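Local coordinates for purine nucleoside phosphorylase (Thermus thermophilus, PDB 6TK9), which catalyses the phosphate-dependent cleavage of purine nucleosides such as inosine and guanosine to the free base and ribose 1-phosphate, at residues L31-D36 against V259-V264; H51-T56 against G79-Y84; P95-F100 against R220-R225. One frame throughout, in Å; residues are numbered along the deposited sequence.

Interaction 1. Residues L31-D36 against V259-V264; sequences LGPLAD and VFRRYV
The Phe260 ring meets Leu31 across this contact and carries a methyl from its own helix on one face. That methyl is CG2 of Val264, which sits 3.7 Å above the ring plane, shifted from the centre toward the rim. From the other segment, Leu31 CD1 comes in obliquely at the tip of the ring, 3.9 Å from Phe260 CZ. The two side chains cross at about a right angle. The second flat group is the guanidinium of Arg261. It is approached obliquely by Pro33, whose CB lies 3.8 Å from Arg261 NH2. Nearer the backbone, the arginine chain gives an apolar flank. Its CG lies 3.9 Å from Leu34 CB, and the two side chains slide past each other in opposite directions. Leu34 has CG anti to its backbone N (chi1 -180°), which places the branch point where CD2 can meet Val264 CG1 at 3.7 Å. No hydrogen bond joins the two segments, so apolar packing carries the contact. Leu31 also lies near the bound phosphate, with its side chain about 5 Å away. The contact ties the loop between strands 23-27 and 39-45 to helix 257-270. Loop and helix pack together on the central sheet of this alpha/beta fold: Leu31 and Phe260 touch Thr110 of strand 106-115 and Thr231 of strand 225-235. Leu34 and Val264 pack on Leu25 of strand 23-27.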
ATOM      1  N   LEU A  31      -0.825 -19.672  29.359  1.00 42.06           N
ATOM      2  CA  LEU A  31      -2.129 -19.214  29.905  1.00 45.30           C
ATOM      3  C   LEU A  31      -2.878 -20.353  30.605  1.00 47.88           C
ATOM      4  O   LEU A  31      -3.959 -20.071  31.166  1.00 53.50           O
ATOM      5  CB  LEU A  31      -2.968 -18.645  28.760  1.00 47.65           C
ATOM      6  CG  LEU A  31      -2.289 -17.542  27.949  1.00 49.48           C
ATOM      7  CD1 LEU A  31      -3.275 -16.893  26.986  1.00 48.21           C
ATOM      8  CD2 LEU A  31      -1.645 -16.510  28.867  1.00 47.00           C
ATOM      9  N   GLY A  32      -2.320 -21.567  30.600  1.00 48.95           N
ATOM     10  CA  GLY A  32      -2.867 -22.763  31.278  1.00 50.38           C
ATOM     11  C   GLY A  32      -3.295 -22.534  32.731  1.00 50.26           C
ATOM     12  O   GLY A  32      -4.393 -22.939  33.105  1.00 55.90           O
ATOM     13  N   PRO A  33      -2.446 -21.932  33.604  1.00 51.21           N
ATOM     14  CA  PRO A  33      -2.764 -21.764  35.034  1.00 48.96           C
ATOM     15  C   PRO A  33      -4.184 -21.339  35.454  1.00 44.48           C
ATOM     16  O   PRO A  33      -4.710 -21.884  36.395  1.00 46.83           O
ATOM     17  CB  PRO A  33      -1.747 -20.695  35.451  1.00 47.28           C
ATOM     18  CG  PRO A  33      -0.526 -21.068  34.643  1.00 48.40           C
ATOM     19  CD  PRO A  33      -1.088 -21.447  33.284  1.00 47.22           C
ATOM     20  N   LEU A  34      -4.837 -20.436  34.745  1.00 44.37           N
ATOM     21  CA  LEU A  34      -6.270 -20.164  35.051  1.00 45.97           C
ATOM     22  C   LEU A  34      -7.029 -21.506  35.241  1.00 45.06           C
ATOM     23  O   LEU A  34      -7.986 -21.540  36.017  1.00 40.80           O
ATOM     24  CB  LEU A  34      -6.865 -19.286  33.940  1.00 43.57           C
ATOM     25  CG  LEU A  34      -8.339 -18.886  34.069  1.00 47.06           C
ATOM     26  CD1 LEU A  34      -8.667 -18.297  35.438  1.00 45.86           C
ATOM     27  CD2 LEU A  34      -8.715 -17.892  32.984  1.00 47.16           C
ATOM     28  N   ALA A  35      -6.628 -22.606  34.596  1.00 42.41           N
ATOM     29  CA  ALA A  35      -7.373 -23.886  34.664  1.00 41.12           C
ATOM     30  C   ALA A  35      -7.298 -24.473  36.081  1.00 39.22           C
ATOM     31  O   ALA A  35      -8.210 -25.205  36.478  1.00 36.11           O
ATOM     32  CB  ALA A  35      -6.827 -24.859  33.656  1.00 41.46           C
ATOM     33  N   ASP A  36      -6.226 -24.179  36.804  1.00 37.53           N
ATOM     34  CA  ASP A  36      -6.024 -24.656  38.193  1.00 42.42           C
ATOM     35  C   ASP A  36      -7.018 -23.966  39.140  1.00 44.70           C
ATOM     36  O   ASP A  36      -7.298 -24.507  40.206  1.00 43.43           O
ATOM     37  CB  ASP A  36      -4.568 -24.438  38.609  1.00 45.19           C
ATOM     38  CG  ASP A  36      -3.603 -25.382  37.909  1.00 46.71           C
ATOM     39  OD1 ASP A  36      -4.071 -26.323  37.226  1.00 47.64           O
ATOM     40  OD2 ASP A  36      -2.394 -25.193  38.081  1.00 55.85           O
ATOM     41  N   VAL A 259      -3.073 -10.077  35.843  1.00 48.03           N
ATOM     42  CA  VAL A 259      -3.856  -9.007  35.144  1.00 45.71           C
ATOM     43  C   VAL A 259      -4.866  -9.688  34.209  1.00 44.14           C
ATOM     44  O   VAL A 259      -6.029  -9.234  34.191  1.00 46.29           O
ATOM     45  CB  VAL A 259      -2.961  -8.000  34.383  1.00 47.65           C
ATOM     46  CG1 VAL A 259      -3.784  -7.044  33.525  1.00 48.11           C
ATOM     47  CG2 VAL A 259      -2.063  -7.204  35.319  1.00 47.15           C
ATOM     48  N   PHE A 260      -4.442 -10.757  33.514  1.00 42.59           N
ATOM     49  CA  PHE A 260      -5.196 -11.480  32.448  1.00 44.85           C
ATOM     50  C   PHE A 260      -6.300 -12.387  33.034  1.00 42.87           C
ATOM     51  O   PHE A 260      -7.419 -12.481  32.463  1.00 41.14           O
ATOM     52  CB  PHE A 260      -4.212 -12.280  31.590  1.00 48.19           C
ATOM     53  CG  PHE A 260      -4.865 -13.190  30.584  1.00 52.32           C
ATOM     54  CD1 PHE A 260      -5.381 -12.681  29.403  1.00 56.89           C
ATOM     55  CD2 PHE A 260      -4.983 -14.549  30.826  1.00 56.95           C
ATOM     56  CE1 PHE A 260      -5.992 -13.510  28.475  1.00 56.99           C
ATOM     57  CE2 PHE A 260      -5.616 -15.371  29.904  1.00 61.82           C
ATOM     58  CZ  PHE A 260      -6.117 -14.851  28.732  1.00 54.33           C
ATOM     59  N   ARG A 261      -6.019 -13.087  34.128  1.00 45.38           N
ATOM     60  CA  ARG A 261      -7.034 -13.943  34.813  1.00 46.16           C
ATOM     61  C   ARG A 261      -8.116 -13.047  35.414  1.00 43.24           C
ATOM     62  O   ARG A 261      -9.321 -13.420  35.314  1.00 38.16           O
ATOM     63  CB  ARG A 261      -6.405 -14.783  35.924  1.00 45.33           C
ATOM     64  CG  ARG A 261      -5.524 -15.898  35.401  1.00 44.26           C
ATOM     65  CD  ARG A 261      -4.695 -16.501  36.507  1.00 46.93           C
ATOM     66  NE  ARG A 261      -3.427 -16.836  35.915  1.00 48.86           N
ATOM     67  CZ  ARG A 261      -2.251 -16.582  36.445  1.00 50.63           C
ATOM     68  NH1 ARG A 261      -2.159 -16.039  37.645  1.00 51.27           N
ATOM     69  NH2 ARG A 261      -1.159 -16.919  35.779  1.00 57.91           N
ATOM     70  N   ARG A 262      -7.708 -11.902  35.978  1.00 41.35           N
ATOM     71  CA  ARG A 262      -8.656 -10.905  36.546  1.00 43.08           C
ATOM     72  C   ARG A 262      -9.588 -10.409  35.437  1.00 46.08           C
ATOM     73  O   ARG A 262     -10.772 -10.134  35.740  1.00 48.18           O
ATOM     74  CB  ARG A 262      -7.916  -9.743  37.207  1.00 44.75           C
ATOM     75  CG  ARG A 262      -8.817  -8.877  38.072  1.00 48.98           C
ATOM     76  CD  ARG A 262      -8.159  -7.579  38.499  1.00 50.44           C
ATOM     77  NE  ARG A 262      -9.200  -6.633  38.881  1.00 50.57           N
ATOM     78  CZ  ARG A 262      -9.099  -5.303  38.802  1.00 53.69           C
ATOM     79  NH1 ARG A 262      -7.993  -4.725  38.351  1.00 48.51           N
ATOM     80  NH2 ARG A 262     -10.125  -4.554  39.168  1.00 53.72           N
ATOM     81  N   TYR A 263      -9.081 -10.310  34.198  1.00 46.92           N
ATOM     82  CA  TYR A 263      -9.846  -9.780  33.043  1.00 46.04           C
ATOM     83  C   TYR A 263     -10.803 -10.882  32.579  1.00 42.79           C
ATOM     84  O   TYR A 263     -12.019 -10.612  32.445  1.00 39.84           O
ATOM     85  CB  TYR A 263      -8.910  -9.199  31.971  1.00 50.39           C
ATOM     86  CG  TYR A 263      -9.631  -8.623  30.776  1.00 46.95           C
ATOM     87  CD1 TYR A 263     -10.462  -7.523  30.894  1.00 47.19           C
ATOM     88  CD2 TYR A 263      -9.512  -9.203  29.526  1.00 49.97           C
ATOM     89  CE1 TYR A 263     -11.164  -7.018  29.809  1.00 47.20           C
ATOM     90  CE2 TYR A 263     -10.179  -8.693  28.421  1.00 50.08           C
ATOM     91  CZ  TYR A 263     -11.011  -7.597  28.559  1.00 48.21           C
ATOM     92  OH  TYR A 263     -11.688  -7.130  27.471  1.00 42.55           O
ATOM     93  N   VAL A 264     -10.300 -12.106  32.390  1.00 43.38           N
ATOM     94  CA  VAL A 264     -11.129 -13.228  31.857  1.00 40.53           C
ATOM     95  C   VAL A 264     -12.296 -13.434  32.817  1.00 41.30           C
ATOM     96  O   VAL A 264     -13.460 -13.543  32.346  1.00 38.96           O
ATOM     97  CB  VAL A 264     -10.316 -14.520  31.670  1.00 44.76           C
ATOM     98  CG1 VAL A 264     -11.218 -15.689  31.306  1.00 43.13           C
ATOM     99  CG2 VAL A 264      -9.223 -14.358  30.617  1.00 48.11           C
TER

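Interaction 2. Residues H51-T56 against G79-Y84; sequences HFPVST and GRVHYY. With PO4 (phosphate ion), chain G.
Ser55 and Arg80 are joined by the one hydrogen bond between the two segments, from Ser55 OG to Arg80 O at 3.1 Å. The hydroxyl stands well above the carbonyl plane, 67° out of it. Beside this bond, Val81 packs on the proline ring, with Val81 CG2 3.6 Å from Pro53 CG. Val81 CG1 lies 3.7 Å from the backbone oxygen Val54 O. The Arg80 side chain leaves in the other direction. Its CB points away from residues 51-56. CG lies between the backbone N and the carbonyl carbon (chi1 52°), 3.8 Å from O1 of the phosphate ion. The chain then bends at chi2 and chi3. CD passes 3.5 Å from the same O1. NE forms a salt bridge with Glu215. At the tip, NH1 bonds phosphate O1 at 3.1 Å and also Thr110 O, so the guanidinium is held from several directions. The same phosphate oxygen receives a second bond from His82. There NE2 lies 2.7 Å from O1, the bond is nearly straight at 171°, and O1 sits at the ring edge, in plane. Ser29 OG, Ser211 OG and Ala112 N also bond the phosphate. The ion probably comes from the crystallisation liquor. A cluster of serines, arginine, histidine and a backbone N-H is nevertheless consistent with the phosphate site of the inosine-guanosine (so-called trimeric) class of purine nucleoside phosphorylases.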
ATOM      1  N   HIS A  51     -10.378 -39.601  19.226  1.00 51.79           N
ATOM      2  CA  HIS A  51     -10.159 -38.743  18.029  1.00 52.41           C
ATOM      3  C   HIS A  51      -9.598 -37.377  18.436  1.00 53.38           C
ATOM      4  O   HIS A  51      -9.612 -36.471  17.588  1.00 58.21           O
ATOM      5  CB  HIS A  51     -11.456 -38.579  17.224  1.00 53.46           C
ATOM      6  CG  HIS A  51     -12.179 -39.857  16.976  1.00 58.43           C
ATOM      7  ND1 HIS A  51     -11.608 -40.900  16.277  1.00 59.35           N
ATOM      8  CD2 HIS A  51     -13.419 -40.264  17.334  1.00 60.09           C
ATOM      9  CE1 HIS A  51     -12.466 -41.901  16.219  1.00 61.94           C
ATOM     10  NE2 HIS A  51     -13.587 -41.535  16.859  1.00 63.67           N
ATOM     11  N   PHE A  52      -9.140 -37.218  19.680  1.00 53.05           N
ATOM     12  CA  PHE A  52      -8.602 -35.932  20.188  1.00 49.09           C
ATOM     13  C   PHE A  52      -7.118 -35.875  19.849  1.00 51.42           C
ATOM     14  O   PHE A  52      -6.368 -36.820  20.110  1.00 50.08           O
ATOM     15  CB  PHE A  52      -8.848 -35.742  21.688  1.00 46.45           C
ATOM     16  CG  PHE A  52      -9.851 -34.680  22.079  1.00 45.91           C
ATOM     17  CD1 PHE A  52     -11.211 -34.866  21.876  1.00 43.90           C
ATOM     18  CD2 PHE A  52      -9.437 -33.512  22.700  1.00 44.45           C
ATOM     19  CE1 PHE A  52     -12.127 -33.904  22.267  1.00 42.93           C
ATOM     20  CE2 PHE A  52     -10.356 -32.564  23.114  1.00 42.97           C
ATOM     21  CZ  PHE A  52     -11.698 -32.764  22.899  1.00 43.84           C
ATOM     22  N   PRO A  53      -6.664 -34.758  19.244  1.00 46.47           N
ATOM     23  CA  PRO A  53      -5.243 -34.536  19.034  1.00 45.96           C
ATOM     24  C   PRO A  53      -4.623 -34.231  20.401  1.00 44.99           C
ATOM     25  O   PRO A  53      -5.279 -33.579  21.177  1.00 51.13           O
ATOM     26  CB  PRO A  53      -5.234 -33.345  18.078  1.00 45.26           C
ATOM     27  CG  PRO A  53      -6.447 -32.556  18.498  1.00 46.98           C
ATOM     28  CD  PRO A  53      -7.483 -33.620  18.803  1.00 46.19           C
ATOM     29  N   VAL A  54      -3.416 -34.732  20.661  1.00 44.55           N
ATOM     30  CA  VAL A  54      -2.665 -34.445  21.916  1.00 46.62           C
ATOM     31  C   VAL A  54      -1.738 -33.258  21.657  1.00 47.73           C
ATOM     32  O   VAL A  54      -1.132 -33.192  20.588  1.00 50.08           O
ATOM     33  CB  VAL A  54      -1.887 -35.666  22.452  1.00 44.73           C
ATOM     34  CG1 VAL A  54      -2.780 -36.891  22.540  1.00 43.63           C
ATOM     35  CG2 VAL A  54      -0.635 -35.965  21.639  1.00 45.43           C
ATOM     36  N   SER A  55      -1.616 -32.390  22.652  1.00 49.00           N
ATOM     37  CA  SER A  55      -0.737 -31.200  22.686  1.00 48.38           C
ATOM     38  C   SER A  55       0.728 -31.627  22.758  1.00 45.94           C
ATOM     39  O   SER A  55       1.049 -32.446  23.606  1.00 43.35           O
ATOM     40  CB  SER A  55      -1.140 -30.347  23.856  1.00 49.24           C
ATOM     41  OG  SER A  55      -2.518 -30.001  23.752  1.00 52.64           O
ATOM     42  N   THR A  56       1.579 -31.089  21.887  1.00 47.76           N
ATOM     43  CA  THR A  56       3.044 -31.320  21.937  1.00 48.45           C
ATOM     44  C   THR A  56       3.763 -29.990  22.171  1.00 47.12           C
ATOM     45  O   THR A  56       4.967 -30.025  22.477  1.00 49.10           O
ATOM     46  CB  THR A  56       3.546 -32.047  20.682  1.00 50.86           C
ATOM     47  OG1 THR A  56       3.518 -31.149  19.575  1.00 55.48           O
ATOM     48  CG2 THR A  56       2.737 -33.282  20.352  1.00 47.34           C
ATOM     49  N   GLY A  79      -4.492 -25.737  27.390  1.00 46.22           N
ATOM     50  CA  GLY A  79      -3.661 -25.877  26.172  1.00 47.15           C
ATOM     51  C   GLY A  79      -4.477 -26.323  24.962  1.00 44.17           C
ATOM     52  O   GLY A  79      -5.668 -26.654  25.140  1.00 45.39           O
ATOM     53  N   ARG A  80      -3.851 -26.344  23.778  1.00 41.95           N
ATOM     54  CA  ARG A  80      -4.483 -26.628  22.454  1.00 40.19           C
ATOM     55  C   ARG A  80      -3.436 -27.251  21.529  1.00 41.75           C
ATOM     56  O   ARG A  80      -2.299 -27.505  22.001  1.00 46.22           O
ATOM     57  CB  ARG A  80      -5.079 -25.380  21.787  1.00 36.96           C
ATOM     58  CG  ARG A  80      -4.128 -24.192  21.680  1.00 38.35           C
ATOM     59  CD  ARG A  80      -4.317 -23.359  20.426  1.00 35.94           C
ATOM     60  NE  ARG A  80      -5.484 -22.496  20.487  1.00 36.09           N
ATOM     61  CZ  ARG A  80      -5.515 -21.302  21.072  1.00 35.83           C
ATOM     62  NH1 ARG A  80      -4.436 -20.827  21.673  1.00 34.43           N
ATOM     63  NH2 ARG A  80      -6.638 -20.597  21.079  1.00 34.15           N
ATOM     64  N   VAL A  81      -3.827 -27.516  20.280  1.00 41.02           N
ATOM     65  CA  VAL A  81      -2.933 -28.055  19.221  1.00 42.24           C
ATOM     66  C   VAL A  81      -2.826 -27.021  18.098  1.00 42.67           C
ATOM     67  O   VAL A  81      -3.716 -26.147  17.954  1.00 40.70           O
ATOM     68  CB  VAL A  81      -3.414 -29.424  18.717  1.00 44.37           C
ATOM     69  CG1 VAL A  81      -3.443 -30.428  19.858  1.00 45.70           C
ATOM     70  CG2 VAL A  81      -4.765 -29.352  18.026  1.00 43.32           C
ATOM     71  N   HIS A  82      -1.741 -27.097  17.346  1.00 41.03           N
ATOM     72  CA  HIS A  82      -1.430 -26.145  16.254  1.00 41.02           C
ATOM     73  C   HIS A  82      -1.232 -26.913  14.952  1.00 39.14           C
ATOM     74  O   HIS A  82      -0.801 -28.093  14.977  1.00 44.47           O
ATOM     75  CB  HIS A  82      -0.198 -25.320  16.622  1.00 42.94           C
ATOM     76  CG  HIS A  82      -0.284 -24.753  17.999  1.00 45.59           C
ATOM     77  ND1 HIS A  82       0.205 -25.421  19.103  1.00 43.94           N
ATOM     78  CD2 HIS A  82      -0.829 -23.603  18.454  1.00 44.22           C
ATOM     79  CE1 HIS A  82      -0.024 -24.697  20.179  1.00 43.88           C
ATOM     80  NE2 HIS A  82      -0.655 -23.576  19.810  1.00 44.65           N
ATOM     81  N   TYR A  83      -1.525 -26.232  13.862  1.00 35.81           N
ATOM     82  CA  TYR A  83      -1.154 -26.616  12.484  1.00 34.36           C
ATOM     83  C   TYR A  83       0.363 -26.825  12.399  1.00 32.20           C
ATOM     84  O   TYR A  83       0.760 -27.738  11.697  1.00 38.21           O
ATOM     85  CB  TYR A  83      -1.705 -25.561  11.526  1.00 33.07           C
ATOM     86  CG  TYR A  83      -1.557 -25.887  10.071  1.00 35.83           C
ATOM     87  CD1 TYR A  83      -2.292 -26.902   9.498  1.00 36.35           C
ATOM     88  CD2 TYR A  83      -0.739 -25.126   9.250  1.00 40.59           C
ATOM     89  CE1 TYR A  83      -2.199 -27.178   8.145  1.00 39.11           C
ATOM     90  CE2 TYR A  83      -0.625 -25.395   7.895  1.00 42.15           C
ATOM     91  CZ  TYR A  83      -1.356 -26.428   7.339  1.00 40.88           C
ATOM     92  OH  TYR A  83      -1.249 -26.702   6.006  1.00 39.19           O
ATOM     93  N   TYR A  84       1.197 -26.081  13.125  1.00 32.38           N
ATOM     94  CA  TYR A  84       2.671 -26.226  12.965  1.00 34.37           C
ATOM     95  C   TYR A  84       3.111 -27.590  13.485  1.00 35.05           C
ATOM     96  O   TYR A  84       4.124 -28.070  12.999  1.00 36.19           O
ATOM     97  CB  TYR A  84       3.504 -25.097  13.585  1.00 34.93           C
ATOM     98  CG  TYR A  84       3.248 -24.816  15.041  1.00 40.11           C
ATOM     99  CD1 TYR A  84       3.719 -25.681  16.024  1.00 43.67           C
ATOM    100  CD2 TYR A  84       2.540 -23.693  15.439  1.00 40.00           C
ATOM    101  CE1 TYR A  84       3.473 -25.447  17.364  1.00 40.53           C
ATOM    102  CE2 TYR A  84       2.304 -23.436  16.780  1.00 41.36           C
ATOM    103  CZ  TYR A  84       2.764 -24.323  17.741  1.00 40.54           C
ATOM    104  OH  TYR A  84       2.533 -24.097  19.063  1.00 38.97           O
TER
HETATM  105  P   PO4 G 301      -0.925 -20.027  21.278  1.00 43.27           P
HETATM  106  O1  PO4 G 301      -1.447 -21.472  21.241  1.00 38.46           O
HETATM  107  O2  PO4 G 301       0.589 -20.017  21.088  1.00 39.70           O
HETATM  108  O3  PO4 G 301      -1.249 -19.368  22.603  1.00 44.60           O
HETATM  109  O4  PO4 G 301      -1.624 -19.242  20.172  1.00 43.18           O

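Interaction 3. Residues P95-F100 against R220-R225; sequences PVRVGF and RHLGAR
A Schellman motif closes helix 213-222 and brings Leu222 and Ala224 against Phe100 of helix 94-102. Gly223 is its C-prime residue. Positive phi there turns the chain, and Ala224 N bonds back to Leu219 O. Leu222 and Ala224, one on each side of the glycine, both point toward the other helix. Leu222 CB sits over the centre of the Phe100 ring, 3.9 Å from the centroid and 5° off the normal. This is a CH-pi contact. The two side chains slide past each other in opposite directions, which puts Leu222 CD1 3.9 Å from Phe100 CB. It is equally close to the Arg97 chain, with CD1 3.9 Å from Arg97 CG. Ala224 CB meets the ring obliquely, 3.8 Å from Phe100 CD1. The closest approach is that of Phe100 CZ to Leu222 O, at 3.3 Å. No hydrogen bond links the two segments. Just after the motif, strand 225-235 begins, and Arg225 makes backbone bonds with Arg105 and Phe107 where strand 106-115 starts. The turn is also braced from its own helix: Arg220 NH1 donates to Ala224 O in a bond that is short, 2.7 Å, but bent (135°).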
ATOM      1  N   PRO A  95     -11.439 -30.481  19.109  1.00 36.77           N
ATOM      2  CA  PRO A  95     -11.818 -30.105  20.473  1.00 37.02           C
ATOM      3  C   PRO A  95     -12.980 -29.095  20.533  1.00 39.70           C
ATOM      4  O   PRO A  95     -14.021 -29.479  21.051  1.00 46.66           O
ATOM      5  CB  PRO A  95     -10.515 -29.564  21.091  1.00 37.47           C
ATOM      6  CG  PRO A  95      -9.417 -30.269  20.331  1.00 36.89           C
ATOM      7  CD  PRO A  95      -9.976 -30.446  18.929  1.00 37.57           C
ATOM      8  N   VAL A  96     -12.830 -27.872  20.011  1.00 37.79           N
ATOM      9  CA  VAL A  96     -13.909 -26.838  20.108  1.00 38.68           C
ATOM     10  C   VAL A  96     -15.211 -27.355  19.470  1.00 40.49           C
ATOM     11  O   VAL A  96     -16.280 -26.917  19.911  1.00 46.17           O
ATOM     12  CB  VAL A  96     -13.509 -25.471  19.523  1.00 37.03           C
ATOM     13  CG1 VAL A  96     -12.344 -24.869  20.290  1.00 35.89           C
ATOM     14  CG2 VAL A  96     -13.210 -25.532  18.032  1.00 37.89           C
ATOM     15  N   ARG A  97     -15.156 -28.250  18.487  1.00 38.88           N
ATOM     16  CA  ARG A  97     -16.388 -28.835  17.889  1.00 43.70           C
ATOM     17  C   ARG A  97     -17.089 -29.703  18.953  1.00 45.85           C
ATOM     18  O   ARG A  97     -18.294 -29.477  19.178  1.00 46.78           O
ATOM     19  CB  ARG A  97     -16.078 -29.603  16.593  1.00 44.05           C
ATOM     20  CG  ARG A  97     -15.788 -28.713  15.385  1.00 44.95           C
ATOM     21  CD  ARG A  97     -15.216 -29.451  14.180  1.00 44.95           C
ATOM     22  NE  ARG A  97     -15.598 -28.852  12.907  1.00 45.97           N
ATOM     23  CZ  ARG A  97     -15.153 -29.217  11.698  1.00 44.21           C
ATOM     24  NH1 ARG A  97     -14.286 -30.205  11.560  1.00 39.63           N
ATOM     25  NH2 ARG A  97     -15.600 -28.584  10.621  1.00 45.16           N
ATOM     26  N   VAL A  98     -16.364 -30.636  19.593  1.00 44.11           N
ATOM     27  CA  VAL A  98     -16.848 -31.451  20.754  1.00 44.87           C
ATOM     28  C   VAL A  98     -17.325 -30.505  21.863  1.00 42.29           C
ATOM     29  O   VAL A  98     -18.423 -30.721  22.418  1.00 36.06           O
ATOM     30  CB  VAL A  98     -15.761 -32.413  21.272  1.00 46.61           C
ATOM     31  CG1 VAL A  98     -16.119 -33.019  22.618  1.00 46.31           C
ATOM     32  CG2 VAL A  98     -15.480 -33.509  20.264  1.00 48.79           C
ATOM     33  N   GLY A  99     -16.542 -29.468  22.147  1.00 40.43           N
ATOM     34  CA  GLY A  99     -16.922 -28.439  23.128  1.00 41.31           C
ATOM     35  C   GLY A  99     -18.310 -27.905  22.847  1.00 42.49           C
ATOM     36  O   GLY A  99     -19.087 -27.702  23.793  1.00 43.38           O
ATOM     37  N   PHE A 100     -18.609 -27.632  21.582  1.00 46.04           N
ATOM     38  CA  PHE A 100     -19.898 -27.021  21.174  1.00 46.45           C
ATOM     39  C   PHE A 100     -21.026 -28.012  21.476  1.00 44.79           C
ATOM     40  O   PHE A 100     -22.088 -27.591  21.938  1.00 42.44           O
ATOM     41  CB  PHE A 100     -19.870 -26.609  19.701  1.00 42.69           C
ATOM     42  CG  PHE A 100     -21.155 -26.000  19.212  1.00 38.36           C
ATOM     43  CD1 PHE A 100     -21.451 -24.669  19.467  1.00 38.66           C
ATOM     44  CD2 PHE A 100     -22.062 -26.756  18.492  1.00 35.72           C
ATOM     45  CE1 PHE A 100     -22.629 -24.102  19.005  1.00 35.47           C
ATOM     46  CE2 PHE A 100     -23.248 -26.196  18.046  1.00 35.54           C
ATOM     47  CZ  PHE A 100     -23.534 -24.876  18.313  1.00 35.54           C
ATOM     48  N   ARG A 220     -17.853 -20.531  14.028  1.00 43.64           N
ATOM     49  CA  ARG A 220     -18.904 -19.692  13.372  1.00 40.74           C
ATOM     50  C   ARG A 220     -19.703 -20.578  12.412  1.00 37.37           C
ATOM     51  O   ARG A 220     -20.922 -20.349  12.247  1.00 35.92           O
ATOM     52  CB  ARG A 220     -18.303 -18.467  12.678  1.00 40.73           C
ATOM     53  CG  ARG A 220     -17.676 -17.469  13.636  1.00 38.03           C
ATOM     54  CD  ARG A 220     -18.658 -16.735  14.528  1.00 40.21           C
ATOM     55  NE  ARG A 220     -19.766 -16.154  13.798  1.00 38.96           N
ATOM     56  CZ  ARG A 220     -21.039 -16.419  14.023  1.00 37.64           C
ATOM     57  NH1 ARG A 220     -21.402 -17.219  15.013  1.00 38.41           N
ATOM     58  NH2 ARG A 220     -21.958 -15.885  13.248  1.00 36.21           N
ATOM     59  N   HIS A 221     -19.054 -21.584  11.827  1.00 38.91           N
ATOM     60  CA  HIS A 221     -19.731 -22.671  11.068  1.00 40.44           C
ATOM     61  C   HIS A 221     -20.873 -23.241  11.926  1.00 39.15           C
ATOM     62  O   HIS A 221     -21.998 -23.365  11.409  1.00 42.16           O
ATOM     63  CB  HIS A 221     -18.685 -23.707  10.646  1.00 42.05           C
ATOM     64  CG  HIS A 221     -19.223 -24.890   9.922  1.00 43.02           C
ATOM     65  ND1 HIS A 221     -19.152 -26.171  10.448  1.00 48.72           N
ATOM     66  CD2 HIS A 221     -19.796 -25.004   8.706  1.00 44.57           C
ATOM     67  CE1 HIS A 221     -19.689 -27.024   9.591  1.00 46.57           C
ATOM     68  NE2 HIS A 221     -20.096 -26.333   8.518  1.00 47.48           N
ATOM     69  N   LEU A 222     -20.600 -23.473  13.215  1.00 39.61           N
ATOM     70  CA  LEU A 222     -21.498 -24.145  14.197  1.00 42.22           C
ATOM     71  C   LEU A 222     -22.562 -23.192  14.737  1.00 42.00           C
ATOM     72  O   LEU A 222     -23.571 -23.710  15.255  1.00 42.12           O
ATOM     73  CB  LEU A 222     -20.642 -24.707  15.334  1.00 42.83           C
ATOM     74  CG  LEU A 222     -19.812 -25.916  14.918  1.00 42.10           C
ATOM     75  CD1 LEU A 222     -18.757 -26.217  15.950  1.00 46.46           C
ATOM     76  CD2 LEU A 222     -20.703 -27.122  14.684  1.00 43.81           C
ATOM     77  N   GLY A 223     -22.330 -21.875  14.633  1.00 43.34           N
ATOM     78  CA  GLY A 223     -23.233 -20.809  15.112  1.00 40.80           C
ATOM     79  C   GLY A 223     -22.916 -20.387  16.539  1.00 41.75           C
ATOM     80  O   GLY A 223     -23.730 -19.667  17.129  1.00 41.59           O
ATOM     81  N   ALA A 224     -21.777 -20.821  17.077  1.00 40.67           N
ATOM     82  CA  ALA A 224     -21.262 -20.415  18.404  1.00 43.50           C
ATOM     83  C   ALA A 224     -20.950 -18.915  18.388  1.00 44.80           C
ATOM     84  O   ALA A 224     -20.691 -18.382  17.299  1.00 49.52           O
ATOM     85  CB  ALA A 224     -20.031 -21.233  18.732  1.00 41.30           C
ATOM     86  N   ARG A 225     -20.984 -18.258  19.547  1.00 42.95           N
ATOM     87  CA  ARG A 225     -20.444 -16.891  19.726  1.00 41.23           C
ATOM     88  C   ARG A 225     -18.994 -17.032  20.185  1.00 40.16           C
ATOM     89  O   ARG A 225     -18.704 -18.009  20.868  1.00 39.67           O
ATOM     90  CB  ARG A 225     -21.253 -16.096  20.747  1.00 46.45           C
ATOM     91  CG  ARG A 225     -22.750 -16.053  20.479  1.00 50.88           C
ATOM     92  CD  ARG A 225     -23.500 -15.822  21.782  1.00 54.18           C
ATOM     93  NE  ARG A 225     -23.566 -14.414  22.123  1.00 56.78           N
ATOM     94  CZ  ARG A 225     -23.445 -13.890  23.346  1.00 60.37           C
ATOM     95  NH1 ARG A 225     -23.181 -14.646  24.403  1.00 53.80           N
ATOM     96  NH2 ARG A 225     -23.561 -12.578  23.494  1.00 65.27           N
TER

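How the interactions relate
Along the chain, interactions 2 and 3 both fall between the two segments of interaction 1, and interaction 2 closes before interaction 3 opens. Centres of interactions 1 and 2 are 20 Å apart, with nearest atoms about 5 Å apart. Interaction 2 binds the phosphate and Leu31 of interaction 1 lies about 5 Å from it, so both lie near what is probably the phosphate site. Interactions 2 and 3 have centres 17 Å apart and touch directly: the Phe52 ring packs on Pro95 and Val98 of helix 94-102. Interactions 1 and 3 are 22 Å apart between centres. Strand 106-115 of the mixed sheet serves all three: interactions 1 and 2 share Thr110, and interaction 3 meets its start.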